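Local coordinates for protein fructosyl amine: oxygen oxidoreductase (Aspergillus fumigatus, PDB 3DJE) that probably uses bound FAD to oxidise fructosyl amines, the Amadori products of glycation, and so removes the sugar from the amine, at residues T189-F192 against V197-A200; T34-Y39 against K206-E211. One frame throughout, in Å; residues are numbered along the deposited sequence.

Overall arrangement
Coming from the N terminus, the chain first lays down strand 33-37 of the mostly parallel FAD-binding sheet, whose end carries the residues that meet the adenosine half of the cofactor. Much later it builds a three-stranded antiparallel sheet from strands 187-193, 196-202 and 206-209. Contact 1 closes the short hairpin between the first two of these. Contact 2 closes a far longer loop, from 34-39 to 206-211, and contact 1 lies wholly within it. The two meet on the small sheet: Ala-200 O lies 2.8 Å from Trp-208 N, probably hydrogen-bonded. Contact 2 packs Trp-208, on the third strand of the small sheet, against Leu-36 and Thr-34 of the Rossmann-type sheet.

Contact 1 (T189-F192 against V197-A200); sequences TLIF and VKGA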
loop_
_atom_site.group_PDB
_atom_site.type_symbol
_atom_site.label_atom_id
_atom_site.label_comp_id
_atom_site.label_asym_id
_atom_site.label_seq_id
_atom_site.Cartn_x
_atom_site.Cartn_y
_atom_site.Cartn_z
ATOM N N THR A 189 -1.306 -21.504 11.018
ATOM C CA THR A 189 -2.530 -21.969 10.355
ATOM C C THR A 189 -3.735 -21.338 11.014
ATOM O O THR A 189 -3.687 -20.987 12.181
ATOM C CB THR A 189 -2.680 -23.516 10.417
ATOM O OG1 THR A 189 -3.811 -23.921 9.629
ATOM C CG2 THR A 189 -2.840 -24.014 11.856
ATOM N N LEU A 190 -4.806 -21.161 10.242
ATOM C CA LEU A 190 -6.098 -20.898 10.866
ATOM C C LEU A 190 -6.611 -22.218 11.452
ATOM O O LEU A 190 -6.135 -23.313 11.079
ATOM C CB LEU A 190 -7.088 -20.336 9.825
ATOM C CG LEU A 190 -6.646 -19.032 9.139
ATOM C CD1 LEU A 190 -7.656 -18.627 8.060
ATOM C CD2 LEU A 190 -6.456 -17.905 10.161
ATOM N N ILE A 191 -7.551 -22.107 12.383
ATOM C CA ILE A 191 -8.202 -23.275 12.976
ATOM C C ILE A 191 -9.428 -23.631 12.150
ATOM O O ILE A 191 -10.395 -22.891 12.154
ATOM C CB ILE A 191 -8.635 -23.024 14.439
ATOM C CG1 ILE A 191 -7.418 -22.706 15.321
ATOM C CG2 ILE A 191 -9.398 -24.244 15.007
ATOM C CD1 ILE A 191 -7.812 -22.162 16.706
ATOM N N PHE A 192 -9.386 -24.775 11.458
ATOM C CA PHE A 192 -10.520 -25.217 10.623
ATOM C C PHE A 192 -11.273 -26.325 11.339
ATOM O O PHE A 192 -10.730 -27.409 11.574
ATOM C CB PHE A 192 -10.045 -25.697 9.250
ATOM C CG PHE A 192 -9.548 -24.586 8.351
ATOM C CD1 PHE A 192 -10.421 -23.917 7.501
ATOM C CD2 PHE A 192 -8.199 -24.222 8.349
ATOM C CE1 PHE A 192 -9.958 -22.893 6.657
ATOM C CE2 PHE A 192 -7.729 -23.202 7.509
ATOM C CZ PHE A 192 -8.608 -22.547 6.669
ATOM N N VAL A 197 -13.878 -21.286 10.377
ATOM C CA VAL A 197 -12.604 -20.862 10.973
ATOM C C VAL A 197 -12.868 -20.396 12.396
ATOM O O VAL A 197 -13.680 -19.487 12.616
ATOM C CB VAL A 197 -11.953 -19.732 10.155
ATOM C CG1 VAL A 197 -10.800 -19.081 10.966
ATOM C CG2 VAL A 197 -11.459 -20.295 8.819
ATOM N N LYS A 198 -12.175 -21.019 13.349
ATOM C CA LYS A 198 -12.422 -20.805 14.780
ATOM C C LYS A 198 -11.349 -19.977 15.472
ATOM O O LYS A 198 -11.399 -19.796 16.688
ATOM C CB LYS A 198 -12.579 -22.152 15.525
ATOM C CG LYS A 198 -13.730 -23.044 15.033
ATOM C CD LYS A 198 -15.066 -22.324 14.972
ATOM C CE LYS A 198 -16.183 -23.303 14.606
ATOM N NZ LYS A 198 -17.499 -22.607 14.427
ATOM N N GLY A 199 -10.389 -19.481 14.691
ATOM C CA GLY A 199 -9.251 -18.708 15.222
ATOM C C GLY A 199 -7.974 -19.082 14.497
ATOM O O GLY A 199 -8.001 -19.419 13.302
ATOM N N ALA A 200 -6.855 -19.023 15.217
ATOM C CA ALA A 200 -5.532 -19.278 14.621
ATOM C C ALA A 200 -4.586 -19.952 15.594
ATOM O O ALA A 200 -4.766 -19.874 16.810
ATOM C CB ALA A 200 -4.898 -17.970 14.154
#
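Ile-191 carries CG1 beside its own backbone N (chi1 -61°), which lays CG1 and CD1 along the backbone of Gly-199 and Ala-200, while CG2, opposite that N, comes to Lys-198. This is the heart of an antiparallel beta hairpin, strands 187-193 and 196-202, with a beta bulge in it: the register slips by one residue between the non-hydrogen-bonded pairs Leu-190 with Ala-200 and Phe-192 with Val-197.

Within 189-192 and 197-200, two backbone bonds run through Ile-191; Thr-189 with Val-201 continues the ladder. Ile-191 N donates to Gly-199 O at 2.9 Å. Ile-191 O receives Lys-198 N at 2.8 Å, and Val-197 CA adds a CH...O contact to the same oxygen. Lys-198 and Gly-199 together face Ile-191, two residues against one. Gly-199 has a positive phi (140°), and its CA bears no side chain where the bulge brings it up against Ile-191.

One face of the hairpin is apolar. Phe-192 and Val-197 run side by side and point the same way, with Phe-192 CE1 3.7 Å from Val-197 CG2; the methyl meets the ring obliquely. Leu-190 CB touches Val-197 CG1, and Leu-190 CD2 lies more loosely against Ala-200 CB. Beyond the hairpin, Tyr-353 meets the Phe-192 ring edge-to-face and also touches Val-197, and Phe-224 packs on Leu-190.

On the other face, Lys-198 crosses Ile-191 at about a right angle, bends at chi2 (-52°) and leads its NZ away to a salt bridge with Asp-196. Ile-191 CG2 rests 3.8 Å from Lys-198 CB, and Ile-191 CD1 reaches 3.6 Å from Ala-200 N.

Contact 2 (T34-Y39 against K206-E211); sequences TVLDPY and KIWRAE. With FAD (flavin-adenine dinucleotide), chain C.
Leu-36 leaves strand 33-37 with its CB directed at Trp-208, and CG falls beside the backbone N (chi1 -58°), from where both methyls meet the five-membered ring of the indole. CD1 comes 4.1 Å from Trp-208 CD1. CD2 lies over the ring face, 3.9 Å from Trp-208 CE2 and only 16° off the normal of the five-membered ring, a CH-pi contact. Lys-206 CD lies on the opposite face, so that aliphatic carbons lie on both faces, each offset toward the rim, while Thr-202 OG1 takes the hydrogen bond of Trp-208 NE1. Thr-34 CG2 approaches the six-membered ring obliquely, 3.8 Å from Trp-208 CZ3.

On the cofactor side, Asp-37 grips both ribose hydroxyls: FAD O2B donates to Asp-37 OD1 at 2.7 Å and FAD O3B to Asp-37 OD2, also at 2.7 Å. OD1 accepts Tyr-39 N on its anti lone pair, an Asx turn, and Ala-14 N binds OD2; together these fix the carboxylate. Pro-38 CD packs on the adenine, 3.2 Å from FAD N3A. An acidic residue holding the adenosine ribose at the end of the second strand is a hallmark of the Rossmann-type dinucleotide-binding fold.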
loop_
_atom_site.group_PDB
_atom_site.type_symbol
_atom_site.label_atom_id
_atom_site.label_comp_id
_atom_site.label_asym_id
_atom_site.label_seq_id
_atom_site.Cartn_x
_atom_site.Cartn_y
_atom_site.Cartn_z
ATOM N N THR A 34 -7.739 -9.171 19.851
ATOM C CA THR A 34 -6.324 -9.531 19.848
ATOM C C THR A 34 -5.795 -9.451 18.425
ATOM O O THR A 34 -6.450 -9.915 17.488
ATOM C CB THR A 34 -6.106 -10.959 20.401
ATOM O OG1 THR A 34 -6.610 -11.030 21.742
ATOM C CG2 THR A 34 -4.627 -11.313 20.438
ATOM N N VAL A 35 -4.616 -8.859 18.268
ATOM C CA VAL A 35 -3.972 -8.775 16.956
ATOM C C VAL A 35 -2.653 -9.537 16.998
ATOM O O VAL A 35 -1.848 -9.333 17.922
ATOM C CB VAL A 35 -3.703 -7.301 16.532
ATOM C CG1 VAL A 35 -3.168 -7.242 15.085
ATOM C CG2 VAL A 35 -4.973 -6.448 16.642
ATOM N N LEU A 36 -2.431 -10.365 15.974
ATOM C CA LEU A 36 -1.216 -11.194 15.865
ATOM C C LEU A 36 -0.364 -10.781 14.675
ATOM O O LEU A 36 -0.866 -10.671 13.559
ATOM C CB LEU A 36 -1.604 -12.672 15.667
ATOM C CG LEU A 36 -2.479 -13.329 16.735
ATOM C CD1 LEU A 36 -2.901 -14.722 16.254
ATOM C CD2 LEU A 36 -1.754 -13.409 18.070
ATOM N N ASP A 37 0.931 -10.603 14.896
ATOM C CA ASP A 37 1.846 -10.278 13.782
ATOM C C ASP A 37 3.253 -10.802 14.109
ATOM O O ASP A 37 3.690 -10.666 15.238
ATOM C CB ASP A 37 1.864 -8.755 13.586
ATOM C CG ASP A 37 2.411 -8.327 12.232
ATOM O OD1 ASP A 37 3.617 -8.537 11.973
ATOM O OD2 ASP A 37 1.636 -7.774 11.421
ATOM N N PRO A 38 3.960 -11.398 13.119
ATOM C CA PRO A 38 5.300 -11.947 13.339
ATOM C C PRO A 38 6.392 -10.890 13.547
ATOM O O PRO A 38 7.516 -11.243 13.934
ATOM C CB PRO A 38 5.572 -12.750 12.054
ATOM C CG PRO A 38 4.733 -12.128 11.016
ATOM C CD PRO A 38 3.493 -11.628 11.744
ATOM N N TYR A 39 6.064 -9.619 13.311
ATOM C CA TYR A 39 7.008 -8.517 13.539
ATOM C C TYR A 39 6.465 -7.517 14.570
ATOM O O TYR A 39 5.255 -7.331 14.662
ATOM C CB TYR A 39 7.308 -7.777 12.231
ATOM C CG TYR A 39 8.075 -8.583 11.211
ATOM C CD1 TYR A 39 9.445 -8.387 11.032
ATOM C CD2 TYR A 39 7.434 -9.532 10.416
ATOM C CE1 TYR A 39 10.162 -9.134 10.088
ATOM C CE2 TYR A 39 8.149 -10.301 9.475
ATOM C CZ TYR A 39 9.508 -10.082 9.321
ATOM O OH TYR A 39 10.218 -10.818 8.387
ATOM N N LYS A 206 0.613 -21.823 20.367
ATOM C CA LYS A 206 -0.505 -21.296 21.149
ATOM C C LYS A 206 -1.736 -21.270 20.254
ATOM O O LYS A 206 -1.659 -20.867 19.099
ATOM C CB LYS A 206 -0.221 -19.895 21.682
ATOM C CG LYS A 206 -1.302 -19.378 22.642
ATOM C CD LYS A 206 -0.843 -18.178 23.478
ATOM C CE LYS A 206 0.548 -18.385 24.091
ATOM N NZ LYS A 206 0.924 -17.295 25.047
ATOM N N ILE A 207 -2.858 -21.706 20.820
ATOM C CA ILE A 207 -4.134 -21.782 20.120
ATOM C C ILE A 207 -4.955 -20.567 20.528
ATOM O O ILE A 207 -5.194 -20.363 21.717
ATOM C CB ILE A 207 -4.899 -23.064 20.515
ATOM C CG1 ILE A 207 -4.101 -24.301 20.075
ATOM C CG2 ILE A 207 -6.324 -23.062 19.917
ATOM C CD1 ILE A 207 -4.591 -25.604 20.720
ATOM N N TRP A 208 -5.363 -19.779 19.533
ATOM C CA TRP A 208 -6.079 -18.525 19.739
ATOM C C TRP A 208 -7.485 -18.677 19.185
ATOM O O TRP A 208 -7.704 -18.490 17.997
ATOM C CB TRP A 208 -5.381 -17.362 19.029
ATOM C CG TRP A 208 -4.049 -17.025 19.596
ATOM C CD1 TRP A 208 -2.837 -17.525 19.194
ATOM C CD2 TRP A 208 -3.776 -16.107 20.651
ATOM N NE1 TRP A 208 -1.829 -16.967 19.941
ATOM C CE2 TRP A 208 -2.373 -16.107 20.853
ATOM C CE3 TRP A 208 -4.582 -15.289 21.462
ATOM C CZ2 TRP A 208 -1.749 -15.302 21.827
ATOM C CZ3 TRP A 208 -3.967 -14.495 22.440
ATOM C CH2 TRP A 208 -2.560 -14.515 22.611
ATOM N N ARG A 209 -8.429 -19.039 20.048
ATOM C CA ARG A 209 -9.812 -19.235 19.593
ATOM C C ARG A 209 -10.547 -17.905 19.627
ATOM O O ARG A 209 -10.355 -17.116 20.548
ATOM C CB ARG A 209 -10.520 -20.288 20.458
ATOM C CG ARG A 209 -9.893 -21.665 20.314
ATOM C CD ARG A 209 -10.710 -22.777 20.945
ATOM N NE ARG A 209 -10.162 -24.085 20.592
ATOM C CZ ARG A 209 -10.548 -24.815 19.546
ATOM N NH1 ARG A 209 -11.512 -24.393 18.731
ATOM N NH2 ARG A 209 -9.969 -25.990 19.322
ATOM N N ALA A 210 -11.393 -17.664 18.623
ATOM C CA ALA A 210 -12.124 -16.415 18.530
ATOM C C ALA A 210 -13.487 -16.618 17.914
ATOM O O ALA A 210 -13.668 -17.497 17.084
ATOM C CB ALA A 210 -11.340 -15.420 17.710
ATOM N N GLU A 211 -14.440 -15.786 18.341
ATOM C CA GLU A 211 -15.769 -15.766 17.752
ATOM C C GLU A 211 -15.778 -15.294 16.291
ATOM O O GLU A 211 -16.583 -15.756 15.485
ATOM C CB GLU A 211 -16.692 -14.901 18.615
ATOM C CG GLU A 211 -17.004 -15.492 19.983
ATOM C CD GLU A 211 -18.220 -14.821 20.630
ATOM O OE1 GLU A 211 -19.155 -14.447 19.888
ATOM O OE2 GLU A 211 -18.236 -14.651 21.873
HETATM P PA FAD C . 0.432 -4.754 5.130
HETATM O O1A FAD C . 0.393 -3.390 5.669
HETATM O O2A FAD C . 1.628 -5.176 4.339
HETATM O O5B FAD C . 0.207 -5.685 6.389
HETATM C C5B FAD C . 0.294 -7.111 6.327
HETATM C C4B FAD C . 0.642 -7.594 7.741
HETATM O O4B FAD C . 0.484 -9.023 7.659
HETATM C C3B FAD C . 2.141 -7.314 7.996
HETATM O O3B FAD C . 2.323 -6.469 9.144
HETATM C C2B FAD C . 2.692 -8.730 8.232
HETATM O O2B FAD C . 3.703 -8.767 9.287
HETATM C C1B FAD C . 1.404 -9.528 8.578
HETATM N N9A FAD C . 1.723 -10.985 8.476
HETATM C C8A FAD C . 2.476 -11.620 7.553
HETATM N N7A FAD C . 2.550 -12.928 7.875
HETATM C C5A FAD C . 1.846 -13.112 9.001
HETATM C C6A FAD C . 1.577 -14.223 9.807
HETATM N N6A FAD C . 2.093 -15.435 9.489
HETATM N N1A FAD C . 0.811 -14.060 10.903
HETATM C C2A FAD C . 0.306 -12.864 11.230
HETATM N N3A FAD C . 0.547 -11.780 10.484
HETATM C C4A FAD C . 1.312 -11.887 9.372
HETATM N N1 FAD C . -0.668 3.035 -1.086
HETATM C C2 FAD C . -1.152 4.341 -1.071
HETATM O O2 FAD C . -2.305 4.597 -0.719
HETATM N N3 FAD C . -0.308 5.377 -1.470
HETATM C C4 FAD C . 0.996 5.140 -1.894
HETATM O O4 FAD C . 1.717 6.085 -2.238
HETATM C C4X FAD C . 1.464 3.818 -1.923
HETATM N N5 FAD C . 2.758 3.542 -2.358
HETATM C C5X FAD C . 3.268 2.254 -2.215
HETATM C C6 FAD C . 4.622 2.044 -2.455
HETATM C C7 FAD C . 5.175 0.782 -2.277
HETATM C C7M FAD C . 6.670 0.605 -2.581
HETATM C C8 FAD C . 4.383 -0.274 -1.832
HETATM C C8M FAD C . 5.019 -1.658 -1.560
HETATM C C9 FAD C . 3.022 -0.052 -1.574
HETATM C C9A FAD C . 2.459 1.218 -1.753
HETATM N N10 FAD C . 1.094 1.468 -1.516
HETATM C C10 FAD C . 0.625 2.782 -1.517
HETATM C "C1'" FAD C . 0.165 0.361 -1.249
HETATM C "C2'" FAD C . -0.021 0.190 0.259
HETATM O "O2'" FAD C . 1.253 0.316 0.928
HETATM C "C3'" FAD C . -0.636 -1.179 0.536
HETATM O "O3'" FAD C . -1.754 -1.383 -0.354
HETATM C "C4'" FAD C . -1.159 -1.300 1.971
HETATM O "O4'" FAD C . -0.217 -0.804 2.922
HETATM C "C5'" FAD C . -1.443 -2.777 2.270
HETATM O "O5'" FAD C . -1.988 -2.905 3.594
HETATM P P FAD C . -2.304 -4.357 4.195
HETATM O O1P FAD C . -3.167 -5.104 3.232
HETATM O O2P FAD C . -2.755 -4.125 5.582
HETATM O O3P FAD C . -0.878 -5.096 4.256
#